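Local coordinates for receptor-type tyrosine-protein phosphatase C (Rattus norvegicus, PDB 5FN8), which probably removes phosphate from tyrosines of signalling proteins and, as the leukocyte receptor CD45, is probably required for T-cell activation through the antigen receptor, at residues B[62-66]-B[124-128]; B[95-101]-B[173-179]; B[112-118]-B[150-156]. All blocks are in the same frame, centred on the assembly; numbering follows the deposited sequence.

How the contacts relate
The crystallised piece is the extracellular d3-d4 pair, two successive fibronectin type III domains. From the N terminus the chain first reaches 62-66, a loop of the first domain, then 95-101, which leads from that domain into the second. Segment 112-118, on strand 114-119, and loop 124-128 follow. At 124-128 contact 1 closes, bridging the two domains. Contact 3 closes next, at 150-156, pairing two neighbouring strands of the second domain. Contact 2 closes last, at 173-179, so its loop encloses all of contact 3, while contact 1 crosses both. Asn125 of contact 1 bonds to Ala96 and Arg97 of contact 2, and Val101 of contact 2 packs on the disulfide of contact 3.

Contact 1 of 3, residues B[62-66]-B[124-128]; sequences LRPYT and INGPE
The carbonyl oxygen of Asn125 is held by the N-H of Ala96 and brushed from the first domain by Tyr65, whose CB lies 3.6 Å from Asn125 O. The side-chain amide of Asn125 is fixed at its other end, ND2 bonding to the carbonyl of Arg97. The Asn125 side chain lies side by side with Pro64, both pointing the same way, with Asn125 OD1 3.7 Å from Pro64 CD. Asparagine suits this site because it tolerates a left-handed backbone and still has a polar end to spend on the linker.

Tyr65 also has left-handed backbone angles. Its ring, with CG anti to the backbone N (chi1 -155°), reaches past Gly126 to Pro127, which lies over one face. Pro127 CD sits 3.9 Å from the centroid of the Tyr65 ring, almost straight above it, a CH-pi contact. Tyr65 CD2 is 3.6 Å from Gly126 C; glycine suits the step before Pro127, where a CB would run into Pro127 CD.

Within the first domain, the Tyr68 hydroxyl is hydrogen-bonded to the backbone N of Arg63, consistent with the tyrosine corner of fibronectin type III domains. Through Pro64-Asn125 and Tyr65-Pro127 the domains meet by dispersion and CH-pi packing, while polar bonding of Asn125 passes to the linker.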
loop_
_atom_site.group_PDB
_atom_site.type_symbol
_atom_site.label_atom_id
_atom_site.label_comp_id
_atom_site.label_asym_id
_atom_site.label_seq_id
_atom_site.Cartn_x
_atom_site.Cartn_y
_atom_site.Cartn_z
ATOM N N LEU B 62 5.654 -11.697 -1.646
ATOM C CA LEU B 62 6.165 -10.358 -1.958
ATOM C C LEU B 62 5.089 -9.584 -2.684
ATOM O O LEU B 62 4.121 -10.195 -3.152
ATOM C CB LEU B 62 7.480 -10.430 -2.762
ATOM C CG LEU B 62 8.636 -11.272 -2.146
ATOM C CD1 LEU B 62 9.822 -11.323 -3.072
ATOM C CD2 LEU B 62 9.086 -10.732 -0.793
ATOM N N ARG B 63 5.196 -8.251 -2.739
ATOM C CA ARG B 63 4.195 -7.454 -3.471
ATOM C C ARG B 63 4.599 -7.401 -4.950
ATOM O O ARG B 63 5.796 -7.305 -5.247
ATOM C CB ARG B 63 4.089 -5.994 -2.931
ATOM C CG ARG B 63 4.180 -5.814 -1.409
ATOM C CD ARG B 63 2.865 -5.872 -0.624
ATOM N NE ARG B 63 2.997 -5.113 0.634
ATOM C CZ ARG B 63 3.454 -5.595 1.796
ATOM N NH1 ARG B 63 3.807 -6.873 1.904
ATOM N NH2 ARG B 63 3.556 -4.802 2.857
ATOM N N PRO B 64 3.630 -7.352 -5.903
ATOM C CA PRO B 64 4.008 -7.234 -7.329
ATOM C C PRO B 64 4.612 -5.887 -7.661
ATOM O O PRO B 64 4.357 -4.892 -6.969
ATOM C CB PRO B 64 2.696 -7.481 -8.054
ATOM C CG PRO B 64 1.826 -8.213 -7.050
ATOM C CD PRO B 64 2.165 -7.513 -5.775
ATOM N N TYR B 65 5.495 -5.886 -8.679
ATOM C CA TYR B 65 6.218 -4.724 -9.200
ATOM C C TYR B 65 6.914 -3.863 -8.118
ATOM O O TYR B 65 6.863 -2.631 -8.125
ATOM C CB TYR B 65 5.317 -3.927 -10.194
ATOM C CG TYR B 65 6.132 -3.138 -11.195
ATOM C CD1 TYR B 65 6.794 -3.773 -12.241
ATOM C CD2 TYR B 65 6.297 -1.762 -11.059
ATOM C CE1 TYR B 65 7.619 -3.063 -13.113
ATOM C CE2 TYR B 65 7.080 -1.031 -11.955
ATOM C CZ TYR B 65 7.738 -1.687 -12.984
ATOM O OH TYR B 65 8.497 -0.973 -13.885
ATOM N N THR B 66 7.549 -4.540 -7.157
ATOM C CA THR B 66 8.247 -3.903 -6.052
ATOM C C THR B 66 9.726 -4.256 -6.131
ATOM O O THR B 66 10.075 -5.398 -6.408
ATOM C CB THR B 66 7.563 -4.261 -4.712
ATOM O OG1 THR B 66 6.223 -3.779 -4.736
ATOM C CG2 THR B 66 8.252 -3.641 -3.504
ATOM N N ILE B 124 -1.996 -1.241 -7.582
ATOM C CA ILE B 124 -1.565 -0.809 -8.916
ATOM C C ILE B 124 -0.876 -1.967 -9.633
ATOM O O ILE B 124 -1.265 -2.311 -10.754
ATOM C CB ILE B 124 -0.697 0.483 -8.874
ATOM C CG1 ILE B 124 -1.413 1.649 -8.089
ATOM C CG2 ILE B 124 -0.248 0.941 -10.308
ATOM C CD1 ILE B 124 -2.832 1.955 -8.424
ATOM N N ASN B 125 0.150 -2.562 -8.985
ATOM C CA ASN B 125 0.929 -3.735 -9.440
ATOM C C ASN B 125 1.675 -3.616 -10.749
ATOM O O ASN B 125 2.006 -4.637 -11.366
ATOM C CB ASN B 125 0.050 -5.004 -9.422
ATOM C CG ASN B 125 -0.536 -5.309 -8.074
ATOM O OD1 ASN B 125 -0.028 -4.864 -7.039
ATOM N ND2 ASN B 125 -1.612 -6.092 -8.055
ATOM N N GLY B 126 1.964 -2.395 -11.154
ATOM C CA GLY B 126 2.660 -2.163 -12.414
ATOM C C GLY B 126 3.202 -0.759 -12.528
ATOM O O GLY B 126 2.920 0.068 -11.654
ATOM N N PRO B 127 3.913 -0.445 -13.642
ATOM C CA PRO B 127 4.543 0.889 -13.780
ATOM C C PRO B 127 3.680 2.092 -14.109
ATOM O O PRO B 127 4.147 3.223 -13.907
ATOM C CB PRO B 127 5.591 0.679 -14.879
ATOM C CG PRO B 127 5.046 -0.415 -15.705
ATOM C CD PRO B 127 4.306 -1.338 -14.753
ATOM N N GLU B 128 2.483 1.878 -14.698
ATOM C CA GLU B 128 1.642 2.977 -15.166
ATOM C C GLU B 128 0.264 2.983 -14.536
ATOM O O GLU B 128 -0.081 2.086 -13.764
ATOM C CB GLU B 128 1.559 2.964 -16.701
ATOM C CG GLU B 128 2.894 3.240 -17.380
ATOM C CD GLU B 128 3.170 2.365 -18.585
ATOM O OE1 GLU B 128 2.324 2.333 -19.509
ATOM O OE2 GLU B 128 4.254 1.734 -18.621
#

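Contact 2 of 3, residues B[95-101]-B[173-179]; sequences AARPGKV and EYLGDPE. With NAG (2-acetamido-2-deoxy-beta-D-glucopyranose), chain H.
The two irregular segments run side by side in nearly the same direction, 22° apart, and come close at Pro98 and Gly176, whose CA atoms are 5.0 Å apart. Gly176, without a side chain, lets the backbones approach this closely, and the Pro98 ring lies against its peptide. Waters bridge the middle, one joining Pro98 O to Asp177 N and another joining Gly99 O to Asp177 O; a third links Ala95 N to the Glu173 carboxylate.

Arg97 reaches across to the other segment, its chain bent at chi3 (88°), and lays one guanidinium face over Gly176 CA. Arg97 NH2 then meets Asp177 OD1 at 2.9 Å, in the guanidinium plane but from above the carboxylate plane, and NH1 adds a weak bond to the same oxygen. The Arg97 N-H points almost straight at an N-acetylglucosamine, its N 3.0 Å from the sugar's O7.

Lys100 passes its methylenes across Asp177 at a slant, CG being 3.5 Å from Asp177 O, then bends so that NZ forms a salt bridge with Glu179 OE1 at 3.0 Å, its hydrogen bond weak. Long, flexible cations suit this rim, where they can reach acids over backbone. Deeper in, Val101 CG2 packs 3.7 Å from Glu179 CB. At the opposite end the Tyr174 ring presents its edge to Ala95 CB. Ala95 O approaches the same ring obliquely, 3.4 Å from Tyr174 CE2.

Lying side by side, the segments place the N-terminal entry of a fibronectin type III domain beside the loop between its last two strands, at the margin of the beta-sandwich.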
loop_
_atom_site.group_PDB
_atom_site.type_symbol
_atom_site.label_atom_id
_atom_site.label_comp_id
_atom_site.label_asym_id
_atom_site.label_seq_id
_atom_site.Cartn_x
_atom_site.Cartn_y
_atom_site.Cartn_z
ATOM N N ALA B 95 5.155 -7.638 -12.696
ATOM C CA ALA B 95 3.865 -6.980 -12.578
ATOM C C ALA B 95 2.743 -8.010 -12.453
ATOM O O ALA B 95 2.891 -9.180 -12.845
ATOM C CB ALA B 95 3.628 -6.078 -13.779
ATOM N N ALA B 96 1.623 -7.583 -11.878
ATOM C CA ALA B 96 0.445 -8.437 -11.770
ATOM C C ALA B 96 -0.798 -7.637 -12.229
ATOM O O ALA B 96 -0.694 -6.446 -12.559
ATOM C CB ALA B 96 0.285 -8.914 -10.323
ATOM N N ARG B 97 -1.978 -8.296 -12.275
ATOM C CA ARG B 97 -3.229 -7.636 -12.628
ATOM C C ARG B 97 -3.527 -6.634 -11.520
ATOM O O ARG B 97 -3.369 -6.960 -10.335
ATOM C CB ARG B 97 -4.385 -8.636 -12.708
ATOM C CG ARG B 97 -4.266 -9.633 -13.847
ATOM C CD ARG B 97 -5.419 -10.601 -13.808
ATOM N NE ARG B 97 -6.569 -10.085 -14.552
ATOM C CZ ARG B 97 -7.765 -9.799 -14.040
ATOM N NH1 ARG B 97 -8.001 -9.977 -12.743
ATOM N NH2 ARG B 97 -8.732 -9.333 -14.815
ATOM N N PRO B 98 -3.888 -5.378 -11.868
ATOM C CA PRO B 98 -4.239 -4.415 -10.813
ATOM C C PRO B 98 -5.606 -4.820 -10.211
ATOM O O PRO B 98 -6.270 -5.766 -10.685
ATOM C CB PRO B 98 -4.381 -3.101 -11.607
ATOM C CG PRO B 98 -4.806 -3.509 -12.961
ATOM C CD PRO B 98 -4.125 -4.816 -13.220
ATOM N N GLY B 99 -6.069 -4.045 -9.240
ATOM C CA GLY B 99 -7.395 -4.255 -8.687
ATOM C C GLY B 99 -8.430 -3.455 -9.459
ATOM O O GLY B 99 -8.130 -2.872 -10.501
ATOM N N LYS B 100 -9.660 -3.436 -8.957
ATOM C CA LYS B 100 -10.757 -2.698 -9.563
ATOM C C LYS B 100 -10.727 -1.254 -9.097
ATOM O O LYS B 100 -10.220 -0.959 -8.042
ATOM C CB LYS B 100 -12.100 -3.345 -9.230
ATOM C CG LYS B 100 -12.271 -4.769 -9.734
ATOM C CD LYS B 100 -13.503 -5.425 -9.114
ATOM C CE LYS B 100 -14.802 -4.902 -9.671
ATOM N NZ LYS B 100 -15.975 -5.294 -8.840
ATOM N N VAL B 101 -11.271 -0.358 -9.887
ATOM C CA VAL B 101 -11.343 1.058 -9.568
ATOM C C VAL B 101 -12.313 1.258 -8.386
ATOM O O VAL B 101 -13.238 0.453 -8.178
ATOM C CB VAL B 101 -11.727 1.919 -10.823
ATOM C CG1 VAL B 101 -10.684 1.786 -11.934
ATOM C CG2 VAL B 101 -13.160 1.631 -11.337
ATOM N N GLU B 173 1.030 -3.057 -18.105
ATOM C CA GLU B 173 1.272 -4.441 -18.487
ATOM C C GLU B 173 0.018 -5.304 -18.421
ATOM O O GLU B 173 -0.076 -6.297 -19.143
ATOM C CB GLU B 173 2.370 -5.037 -17.595
ATOM C CG GLU B 173 3.766 -4.713 -18.089
ATOM C CD GLU B 173 4.868 -5.211 -17.196
ATOM O OE1 GLU B 173 5.088 -6.443 -17.137
ATOM O OE2 GLU B 173 5.509 -4.360 -16.544
ATOM N N TYR B 174 -0.933 -4.948 -17.559
ATOM C CA TYR B 174 -2.148 -5.741 -17.361
ATOM C C TYR B 174 -3.355 -4.906 -17.170
ATOM O O TYR B 174 -3.279 -3.806 -16.632
ATOM C CB TYR B 174 -2.024 -6.667 -16.127
ATOM C CG TYR B 174 -0.958 -7.724 -16.268
ATOM C CD1 TYR B 174 -1.177 -8.865 -17.033
ATOM C CD2 TYR B 174 0.274 -7.593 -15.626
ATOM C CE1 TYR B 174 -0.181 -9.822 -17.204
ATOM C CE2 TYR B 174 1.272 -8.563 -15.761
ATOM C CZ TYR B 174 1.033 -9.687 -16.532
ATOM O OH TYR B 174 2.019 -10.631 -16.713
ATOM N N LEU B 175 -4.489 -5.475 -17.545
ATOM C CA LEU B 175 -5.805 -4.903 -17.354
ATOM C C LEU B 175 -6.399 -5.710 -16.183
ATOM O O LEU B 175 -6.236 -6.928 -16.139
ATOM C CB LEU B 175 -6.612 -5.188 -18.633
ATOM C CG LEU B 175 -7.569 -4.192 -19.193
ATOM C CD1 LEU B 175 -6.941 -2.808 -19.337
ATOM C CD2 LEU B 175 -7.947 -4.635 -20.556
ATOM N N GLY B 176 -7.043 -5.032 -15.251
ATOM C CA GLY B 176 -7.732 -5.686 -14.149
ATOM C C GLY B 176 -9.188 -5.973 -14.491
ATOM O O GLY B 176 -9.615 -5.846 -15.651
ATOM N N ASP B 177 -9.971 -6.362 -13.495
ATOM C CA ASP B 177 -11.406 -6.639 -13.664
ATOM C C ASP B 177 -12.179 -5.326 -13.808
ATOM O O ASP B 177 -11.792 -4.323 -13.178
ATOM C CB ASP B 177 -11.951 -7.424 -12.443
ATOM C CG ASP B 177 -11.573 -8.894 -12.375
ATOM O OD1 ASP B 177 -11.305 -9.498 -13.449
ATOM O OD2 ASP B 177 -11.645 -9.465 -11.272
ATOM N N PRO B 178 -13.287 -5.305 -14.587
ATOM C CA PRO B 178 -14.054 -4.067 -14.699
ATOM C C PRO B 178 -15.029 -3.840 -13.548
ATOM O O PRO B 178 -15.582 -4.780 -12.967
ATOM C CB PRO B 178 -14.853 -4.275 -15.982
ATOM C CG PRO B 178 -15.072 -5.738 -16.051
ATOM C CD PRO B 178 -13.871 -6.373 -15.433
ATOM N N GLU B 179 -15.269 -2.571 -13.259
ATOM C CA GLU B 179 -16.333 -2.104 -12.419
ATOM C C GLU B 179 -17.436 -1.702 -13.451
ATOM O O GLU B 179 -17.211 -0.837 -14.310
ATOM C CB GLU B 179 -15.881 -0.927 -11.540
ATOM C CG GLU B 179 -16.844 -0.651 -10.391
ATOM C CD GLU B 179 -17.181 -1.851 -9.520
ATOM O OE1 GLU B 179 -16.307 -2.275 -8.731
ATOM O OE2 GLU B 179 -18.302 -2.393 -9.660
HETATM C C1 NAG H . 0.610 -14.021 -10.242
HETATM C C2 NAG H . -0.824 -13.675 -10.645
HETATM C C3 NAG H . -1.653 -14.958 -10.738
HETATM C C4 NAG H . -1.008 -15.934 -11.720
HETATM C C5 NAG H . 0.448 -16.189 -11.335
HETATM C C6 NAG H . 1.204 -17.008 -12.357
HETATM C C7 NAG H . -2.077 -11.561 -10.327
HETATM C C8 NAG H . -2.881 -10.745 -9.356
HETATM N N2 NAG H . -1.497 -12.680 -9.822
HETATM O O3 NAG H . -2.971 -14.647 -11.182
HETATM O O4 NAG H . -1.721 -17.167 -11.743
HETATM O O5 NAG H . 1.148 -14.940 -11.203
HETATM O O6 NAG H . 1.012 -16.528 -13.682
HETATM O O7 NAG H . -1.951 -11.228 -11.506
HETATM O O HOH W 1 6.667 -7.784 -15.423
HETATM O O HOH W 2 -8.786 -7.001 -11.119
HETATM O O HOH W 3 -9.237 -2.989 -13.133
#

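Contact 3 of 3, residues B[112-118]-B[150-156]; sequences NSINVTC and CKFVVDN. With NAG (2-acetamido-2-deoxy-beta-D-glucopyranose), chain I.
Cys118 and Cys150 are joined at their SG atoms (2.0 Å) by a disulfide with chi3 115°. The two halves differ: Cys118 SG stands between its backbone N and carbonyl carbon, whereas Cys150 SG lies anti to its N (chi1 -164°), where it bonds Cys118 SG. Beside it the antiparallel strands 114-118 and 151-154 are laced by backbone bonds, among them Val116 N to Phe152 O at 2.8 Å.

Ile114, Val116, Phe152 and Val154 share one face, with Val116 CB 4.3 Å from Phe152 CB. Beta-branched residues suit extended strands, and this face packs on Phe165 and Val167 of strand 162-170. The Phe152 side chain touches Tyr131 and Leu133.

Asn115 and Val153 occupy the other face side by side, pointing the same way. Asn115 OD1 rests 3.5 Å from Val153 CB, while ND2 carries an N-acetylglucosamine through a 1.4 Å bond to C1. At the far end of the strand pair, Ser113 OG touches Asp155 CB at 3.4 Å, and a water joins Asn112 OD1 to Asn156 N.

The pair thus has an apolar face inward and a second face that carries the glycan on Asn115 and exposes Lys151 and Val153, with a covalent clasp suited to the oxidising extracellular environment.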
loop_
_atom_site.group_PDB
_atom_site.type_symbol
_atom_site.label_atom_id
_atom_site.label_comp_id
_atom_site.label_asym_id
_atom_site.label_seq_id
_atom_site.Cartn_x
_atom_site.Cartn_y
_atom_site.Cartn_z
ATOM N N ASN B 112 -28.601 13.232 -23.854
ATOM C CA ASN B 112 -27.920 12.109 -24.513
ATOM C C ASN B 112 -26.389 12.007 -24.141
ATOM O O ASN B 112 -25.595 11.455 -24.907
ATOM C CB ASN B 112 -28.140 12.220 -26.032
ATOM C CG ASN B 112 -27.403 13.351 -26.733
ATOM O OD1 ASN B 112 -26.859 14.281 -26.112
ATOM N ND2 ASN B 112 -27.369 13.288 -28.062
ATOM N N SER B 113 -26.011 12.566 -22.970
ATOM C CA SER B 113 -24.650 12.689 -22.432
ATOM C C SER B 113 -24.567 12.075 -21.013
ATOM O O SER B 113 -25.454 12.329 -20.196
ATOM C CB SER B 113 -24.276 14.172 -22.374
ATOM O OG SER B 113 -22.893 14.464 -22.440
ATOM N N ILE B 114 -23.506 11.279 -20.732
ATOM C CA ILE B 114 -23.224 10.598 -19.452
ATOM C C ILE B 114 -21.803 10.908 -19.017
ATOM O O ILE B 114 -20.872 10.839 -19.813
ATOM C CB ILE B 114 -23.425 9.032 -19.527
ATOM C CG1 ILE B 114 -24.832 8.563 -19.999
ATOM C CG2 ILE B 114 -22.912 8.259 -18.279
ATOM C CD1 ILE B 114 -25.999 9.071 -19.301
ATOM N N ASN B 115 -21.636 11.216 -17.740
ATOM C CA ASN B 115 -20.336 11.473 -17.122
ATOM C C ASN B 115 -19.991 10.263 -16.246
ATOM O O ASN B 115 -20.865 9.760 -15.517
ATOM C CB ASN B 115 -20.362 12.772 -16.298
ATOM C CG ASN B 115 -19.973 14.042 -17.030
ATOM O OD1 ASN B 115 -19.968 14.115 -18.272
ATOM N ND2 ASN B 115 -19.646 15.061 -16.219
ATOM N N VAL B 116 -18.740 9.745 -16.391
ATOM C CA VAL B 116 -18.240 8.589 -15.651
ATOM C C VAL B 116 -16.979 9.002 -14.863
ATOM O O VAL B 116 -16.072 9.602 -15.427
ATOM C CB VAL B 116 -18.021 7.316 -16.536
ATOM C CG1 VAL B 116 -17.616 6.106 -15.675
ATOM C CG2 VAL B 116 -19.259 6.985 -17.366
ATOM N N THR B 117 -16.957 8.725 -13.554
ATOM C CA THR B 117 -15.846 9.073 -12.655
ATOM C C THR B 117 -15.535 7.914 -11.748
ATOM O O THR B 117 -16.413 7.118 -11.418
ATOM C CB THR B 117 -16.146 10.325 -11.806
ATOM O OG1 THR B 117 -17.370 10.121 -11.097
ATOM C CG2 THR B 117 -16.214 11.609 -12.635
ATOM N N CYS B 118 -14.284 7.809 -11.356
ATOM C CA CYS B 118 -13.835 6.772 -10.450
ATOM C C CYS B 118 -12.518 7.200 -9.855
ATOM O O CYS B 118 -11.920 8.196 -10.286
ATOM C CB CYS B 118 -13.728 5.411 -11.148
ATOM S SG CYS B 118 -12.204 5.174 -12.113
ATOM N N CYS B 150 -9.624 9.319 -14.527
ATOM C CA CYS B 150 -10.898 8.636 -14.570
ATOM C C CYS B 150 -12.045 9.606 -14.513
ATOM O O CYS B 150 -12.854 9.578 -13.585
ATOM C CB CYS B 150 -10.988 7.571 -13.488
ATOM S SG CYS B 150 -12.332 6.390 -13.744
ATOM N N LYS B 151 -12.122 10.468 -15.541
ATOM C CA LYS B 151 -13.174 11.447 -15.745
ATOM C C LYS B 151 -13.500 11.451 -17.249
ATOM O O LYS B 151 -12.765 12.008 -18.081
ATOM C CB LYS B 151 -12.802 12.842 -15.189
ATOM C CG LYS B 151 -11.406 13.367 -15.562
ATOM C CD LYS B 151 -11.349 14.904 -15.625
ATOM C CE LYS B 151 -10.027 15.414 -16.165
ATOM N NZ LYS B 151 -9.957 16.902 -16.155
ATOM N N PHE B 152 -14.571 10.727 -17.593
ATOM C CA PHE B 152 -15.018 10.542 -18.974
ATOM C C PHE B 152 -16.319 11.215 -19.206
ATOM O O PHE B 152 -17.241 11.072 -18.403
ATOM C CB PHE B 152 -15.190 9.047 -19.307
ATOM C CG PHE B 152 -13.989 8.171 -19.034
ATOM C CD1 PHE B 152 -13.009 7.984 -20.005
ATOM C CD2 PHE B 152 -13.847 7.509 -17.814
ATOM C CE1 PHE B 152 -11.896 7.172 -19.747
ATOM C CE2 PHE B 152 -12.746 6.675 -17.573
ATOM C CZ PHE B 152 -11.775 6.525 -18.535
ATOM N N VAL B 153 -16.416 11.915 -20.330
ATOM C CA VAL B 153 -17.648 12.552 -20.792
ATOM C C VAL B 153 -18.037 11.807 -22.069
ATOM O O VAL B 153 -17.273 11.791 -23.034
ATOM C CB VAL B 153 -17.620 14.112 -20.891
ATOM C CG1 VAL B 153 -16.256 14.636 -21.325
ATOM C CG2 VAL B 153 -18.740 14.645 -21.795
ATOM N N VAL B 154 -19.161 11.077 -21.992
ATOM C CA VAL B 154 -19.690 10.190 -23.031
ATOM C C VAL B 154 -20.921 10.835 -23.617
ATOM O O VAL B 154 -22.019 10.726 -23.069
ATOM C CB VAL B 154 -19.982 8.755 -22.491
ATOM C CG1 VAL B 154 -20.309 7.800 -23.622
ATOM C CG2 VAL B 154 -18.829 8.208 -21.634
ATOM N N ASP B 155 -20.738 11.511 -24.743
ATOM C CA ASP B 155 -21.825 12.232 -25.387
ATOM C C ASP B 155 -22.283 11.641 -26.728
ATOM O O ASP B 155 -21.756 10.621 -27.163
ATOM C CB ASP B 155 -21.499 13.736 -25.460
ATOM C CG ASP B 155 -20.148 14.106 -26.042
ATOM O OD1 ASP B 155 -19.799 13.572 -27.118
ATOM O OD2 ASP B 155 -19.470 14.982 -25.457
ATOM N N ASN B 156 -23.314 12.255 -27.334
ATOM C CA ASN B 156 -23.911 11.860 -28.612
ATOM C C ASN B 156 -24.461 10.411 -28.632
ATOM O O ASN B 156 -24.312 9.680 -29.629
ATOM C CB ASN B 156 -23.000 12.214 -29.820
ATOM C CG ASN B 156 -22.504 13.656 -29.851
ATOM O OD1 ASN B 156 -23.229 14.615 -29.537
ATOM N ND2 ASN B 156 -21.251 13.848 -30.254
HETATM C C1 NAG I . -19.253 16.359 -16.687
HETATM C C2 NAG I . -19.908 17.463 -15.855
HETATM C C3 NAG I . -19.462 18.787 -16.476
HETATM C C4 NAG I . -17.942 18.922 -16.407
HETATM C C5 NAG I . -17.255 17.699 -17.016
HETATM C C6 NAG I . -15.774 17.638 -16.709
HETATM C C7 NAG I . -22.054 16.882 -14.776
HETATM C C8 NAG I . -23.521 16.691 -15.000
HETATM N N2 NAG I . -21.358 17.360 -15.826
HETATM O O3 NAG I . -20.078 19.876 -15.796
HETATM O O4 NAG I . -17.524 20.102 -17.089
HETATM O O5 NAG I . -17.836 16.489 -16.493
HETATM O O6 NAG I . -15.134 16.520 -17.319
HETATM O O7 NAG I . -21.520 16.609 -13.703
HETATM O O HOH W 4 -24.325 14.854 -26.259
#